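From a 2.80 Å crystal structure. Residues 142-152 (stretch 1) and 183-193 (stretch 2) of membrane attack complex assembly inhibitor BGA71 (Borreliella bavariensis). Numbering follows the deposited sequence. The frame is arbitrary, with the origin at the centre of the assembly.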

# COMPACT_ATOMS: atom_id res chain seq x y z
N ASP A 142 -5.50 11.05 12.13
CA ASP A 142 -5.63 10.96 13.57
C ASP A 142 -6.95 10.25 13.95
O ASP A 142 -6.99 9.44 14.88
CB ASP A 142 -5.58 12.38 14.16
CG ASP A 142 -5.31 12.39 15.65
OD1 ASP A 142 -4.31 11.76 16.08
OD2 ASP A 142 -6.09 13.06 16.39
N SER A 143 -8.03 10.70 13.32
CA SER A 143 -9.34 10.25 13.70
C SER A 143 -9.52 8.77 13.43
O SER A 143 -10.03 8.02 14.24
CB SER A 143 -10.40 11.02 12.92
OG SER A 143 -11.64 10.30 13.04
N SER A 144 -8.98 8.36 12.30
CA SER A 144 -9.04 6.98 11.91
C SER A 144 -8.14 6.03 12.76
O SER A 144 -8.51 4.88 12.94
CB SER A 144 -8.69 6.88 10.45
OG SER A 144 -7.30 7.11 10.32
N LEU A 145 -6.98 6.49 13.26
CA LEU A 145 -6.20 5.74 14.26
C LEU A 145 -6.90 5.67 15.61
O LEU A 145 -6.95 4.58 16.24
CB LEU A 145 -4.77 6.34 14.41
CG LEU A 145 -3.80 6.11 13.22
CD1 LEU A 145 -2.57 6.95 13.34
CD2 LEU A 145 -3.42 4.66 12.98
N LYS A 146 -7.43 6.78 16.07
CA LYS A 146 -8.17 6.84 17.34
C LYS A 146 -9.37 5.87 17.32
O LYS A 146 -9.55 4.98 18.22
CB LYS A 146 -8.54 8.29 17.63
CG LYS A 146 -7.33 9.11 18.05
CD LYS A 146 -7.69 10.41 18.71
CE LYS A 146 -6.45 11.28 18.95
NZ LYS A 146 -5.36 10.57 19.70
N THR A 147 -10.10 5.89 16.20
CA THR A 147 -11.23 4.97 16.01
C THR A 147 -10.78 3.53 16.28
O THR A 147 -11.42 2.80 17.05
CB THR A 147 -11.89 5.14 14.64
OG1 THR A 147 -12.43 6.47 14.53
CG2 THR A 147 -13.02 4.16 14.46
N ARG A 148 -9.68 3.14 15.65
CA ARG A 148 -9.21 1.81 15.80
C ARG A 148 -8.80 1.51 17.26
O ARG A 148 -8.99 0.37 17.77
CB ARG A 148 -8.04 1.53 14.90
CG ARG A 148 -7.61 0.07 15.07
CD ARG A 148 -6.73 -0.43 14.00
NE ARG A 148 -5.42 0.16 14.15
CZ ARG A 148 -4.39 -0.11 13.37
NH1 ARG A 148 -4.49 -0.97 12.38
NH2 ARG A 148 -3.26 0.51 13.59
N GLN A 149 -8.23 2.52 17.93
CA GLN A 149 -7.91 2.36 19.35
C GLN A 149 -9.17 2.09 20.15
O GLN A 149 -9.14 1.36 21.11
CB GLN A 149 -7.14 3.58 19.89
CG GLN A 149 -5.65 3.56 19.61
CD GLN A 149 -5.03 4.94 19.74
OE1 GLN A 149 -5.35 5.69 20.66
NE2 GLN A 149 -4.12 5.28 18.81
N ASN A 150 -10.25 2.82 19.84
CA ASN A 150 -11.46 2.70 20.66
C ASN A 150 -12.07 1.38 20.41
O ASN A 150 -12.48 0.70 21.34
CB ASN A 150 -12.47 3.81 20.40
CG ASN A 150 -11.93 5.18 20.69
OD1 ASN A 150 -12.25 6.16 19.99
ND2 ASN A 150 -11.15 5.30 21.74
N PHE A 151 -12.07 0.96 19.16
CA PHE A 151 -12.47 -0.42 18.86
C PHE A 151 -11.67 -1.47 19.65
O PHE A 151 -12.22 -2.42 20.14
CB PHE A 151 -12.34 -0.69 17.36
CG PHE A 151 -12.44 -2.16 17.01
CD1 PHE A 151 -13.70 -2.78 16.81
CD2 PHE A 151 -11.30 -2.93 16.89
CE1 PHE A 151 -13.78 -4.14 16.50
CE2 PHE A 151 -11.39 -4.26 16.58
CZ PHE A 151 -12.62 -4.88 16.38
N ALA A 152 -10.35 -1.29 19.72
CA ALA A 152 -9.45 -2.23 20.38
C ALA A 152 -9.78 -2.29 21.86
O ALA A 152 -9.83 -3.37 22.47
CB ALA A 152 -8.01 -1.81 20.14
N ASN A 183 -22.63 -3.53 21.05
CA ASN A 183 -21.31 -2.97 21.29
C ASN A 183 -20.55 -2.71 20.02
O ASN A 183 -19.45 -2.18 20.04
CB ASN A 183 -20.54 -3.90 22.21
CG ASN A 183 -21.18 -3.97 23.55
OD1 ASN A 183 -21.04 -3.03 24.38
ND2 ASN A 183 -21.79 -5.10 23.86
N TYR A 184 -21.11 -3.14 18.91
CA TYR A 184 -20.48 -2.89 17.63
C TYR A 184 -21.49 -2.41 16.62
O TYR A 184 -21.55 -2.92 15.52
CB TYR A 184 -19.73 -4.17 17.20
CG TYR A 184 -18.64 -4.54 18.22
CD1 TYR A 184 -17.42 -3.91 18.21
CD2 TYR A 184 -18.87 -5.48 19.18
CE1 TYR A 184 -16.44 -4.24 19.12
CE2 TYR A 184 -17.92 -5.80 20.12
CZ TYR A 184 -16.70 -5.19 20.09
OH TYR A 184 -15.71 -5.55 21.02
N LYS A 185 -22.32 -1.46 17.02
CA LYS A 185 -23.49 -1.02 16.26
C LYS A 185 -23.10 -0.46 14.93
O LYS A 185 -23.66 -0.80 13.88
CB LYS A 185 -24.21 0.11 16.98
CG LYS A 185 -25.24 -0.33 18.02
CD LYS A 185 -26.24 0.78 18.38
CE LYS A 185 -27.65 0.27 18.70
NZ LYS A 185 -28.33 1.05 19.80
N THR A 186 -22.11 0.40 15.01
CA THR A 186 -21.71 1.22 13.91
C THR A 186 -20.20 1.60 14.05
O THR A 186 -19.71 1.84 15.14
CB THR A 186 -22.67 2.46 13.90
OG1 THR A 186 -22.69 3.04 12.61
CG2 THR A 186 -22.27 3.51 14.89
N LEU A 187 -19.50 1.65 12.94
CA LEU A 187 -18.19 2.30 12.83
C LEU A 187 -18.12 3.67 13.56
O LEU A 187 -17.21 3.91 14.37
CB LEU A 187 -17.86 2.52 11.35
CG LEU A 187 -16.64 3.32 10.96
CD1 LEU A 187 -15.40 2.50 11.26
CD2 LEU A 187 -16.69 3.66 9.48
N ASP A 188 -19.08 4.54 13.27
CA ASP A 188 -19.11 5.91 13.81
C ASP A 188 -19.06 5.97 15.34
O ASP A 188 -18.62 6.95 15.90
CB ASP A 188 -20.37 6.64 13.33
CG ASP A 188 -20.17 7.29 12.00
OD1 ASP A 188 -19.07 7.09 11.36
OD2 ASP A 188 -21.12 8.05 11.60
N SER A 189 -19.56 4.93 16.00
CA SER A 189 -19.62 4.92 17.44
C SER A 189 -18.23 4.84 18.03
O SER A 189 -18.04 5.20 19.16
CB SER A 189 -20.43 3.72 17.91
OG SER A 189 -19.86 2.49 17.46
N PHE A 190 -17.27 4.32 17.27
CA PHE A 190 -15.89 4.21 17.76
C PHE A 190 -15.05 5.43 17.46
O PHE A 190 -13.93 5.53 17.92
CB PHE A 190 -15.23 2.97 17.21
CG PHE A 190 -15.85 1.74 17.70
CD1 PHE A 190 -15.63 1.32 18.98
CD2 PHE A 190 -16.68 0.98 16.87
CE1 PHE A 190 -16.20 0.15 19.46
CE2 PHE A 190 -17.27 -0.19 17.35
CZ PHE A 190 -17.01 -0.61 18.64
N LYS A 191 -15.59 6.37 16.67
CA LYS A 191 -14.89 7.62 16.35
C LYS A 191 -14.79 8.49 17.55
O LYS A 191 -15.63 8.39 18.42
CB LYS A 191 -15.58 8.36 15.25
CG LYS A 191 -15.31 7.72 13.89
CD LYS A 191 -15.99 8.41 12.77
CE LYS A 191 -15.53 7.73 11.47
NZ LYS A 191 -16.04 6.31 11.35
N PRO A 192 -13.75 9.32 17.62
CA PRO A 192 -13.65 10.27 18.71
C PRO A 192 -14.71 11.34 18.63
O PRO A 192 -15.23 11.62 17.56
CB PRO A 192 -12.20 10.80 18.64
CG PRO A 192 -11.72 10.45 17.30
CD PRO A 192 -12.51 9.25 16.85
N ILE A 193 -15.08 11.88 19.77
CA ILE A 193 -16.26 12.73 19.85
C ILE A 193 -16.01 14.18 19.44
O ILE A 193 -15.40 14.86 20.24
CB ILE A 193 -16.94 12.70 21.25
CG1 ILE A 193 -16.97 11.28 21.84
CG2 ILE A 193 -18.35 13.21 21.07
CD1 ILE A 193 -17.59 11.15 23.23

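Stretch 1 is a segment of α-helix that extends beyond both of its ends, and stretch 2 is an irregular chain laid along one side of it. The backbones come closest at Thr147 and Lys191, whose CA atoms are 4.5 Å apart. At this point the Thr147 CA-to-CB bond lies sideways to stretch 2, and that of Lys191 points away overall, though its CB still touches the helix. The two stretches bury 452 Å² in all, and no clear hydrogen bond crosses between them; the contact rests largely on apolar packing.

Following stretch 2 from its start, Asn183 lies out of reach, and the first residue to touch the helix is Tyr184. Its CA-to-CB bond points toward the helix. Tyr184 CE1 lies 3.7 Å from Phe151 CE1, and the rings of Tyr184 and Phe151 meet obliquely, with planes at 63° and centroids 5.8 Å apart. Tyrosine suits a buried position of this kind because its ring can pack against another aromatic while its OH is satisfied elsewhere in the structure.

Lys185 and Thr186 stand clear of the helix. Leu187 then returns with the end of its side chain, Leu187 CD1 lying 4.3 Å from CG2 of Thr147, a modest apolar contact between methyl groups. From here the chain takes helical backbone angles through Phe190. Its turn is held by backbone hydrogen bonds such as Phe190 N to Leu187 O (2.9 Å), and Ser189 adds a very short side-chain bond from OG to Thr186 O (2.4 Å). Asp188 and Ser189 direct their CB atoms away from the helix, leaving Phe190 to face it.

Phe190 is the centre of the contact, with 88 Å² covered by the helix. Its ring receives the edge of the Phe151 ring on its face, the planes at 77° and the centroids 5.8 Å apart, an arrangement that brings ring hydrogens toward the π cloud. CB of Phe151 also lies over a face of the Phe190 ring, 4.2 Å from Phe190 CD1. The backbone takes part as well: Thr147 CA is 3.4 Å from Phe190 O, with an angle of 168° at the hydrogen, a nearly linear CA-H···O contact. Asn150 OD1 is modelled 2.7 Å from the same Phe190 O, but its amide is probably turned over, so the nature of that contact remains open.

Lys191 brings its CG to 3.2 Å from Thr147 OG1, then carries its long aliphatic chain away to a salt bridge within its own stretch, Lys191 NZ to Asp188 OD1 (3.1 Å). The flexible lysine thus offers methylenes near the helix and charge beyond it. Thr147 OG1, meanwhile, donates to Ser143 O (2.9 Å), so its hydroxyl is satisfied within the helix while its CG2 methyl packs 3.7 Å from Phe190 CB.

Pro192 closes the contact with its compact ring: Pro192 CD is 3.6 Å from Thr147 OG1 and 3.8 Å from Ser143 O, and Pro192 CG is 3.9 Å from Lys146 CB. The ring ties the side chain back to the backbone nitrogen, so its CG and CD methylenes present a rigid apolar surface to the helix, and that nitrogen, carrying no N-H, needs no acceptor. Ile193 makes no contact with the helix.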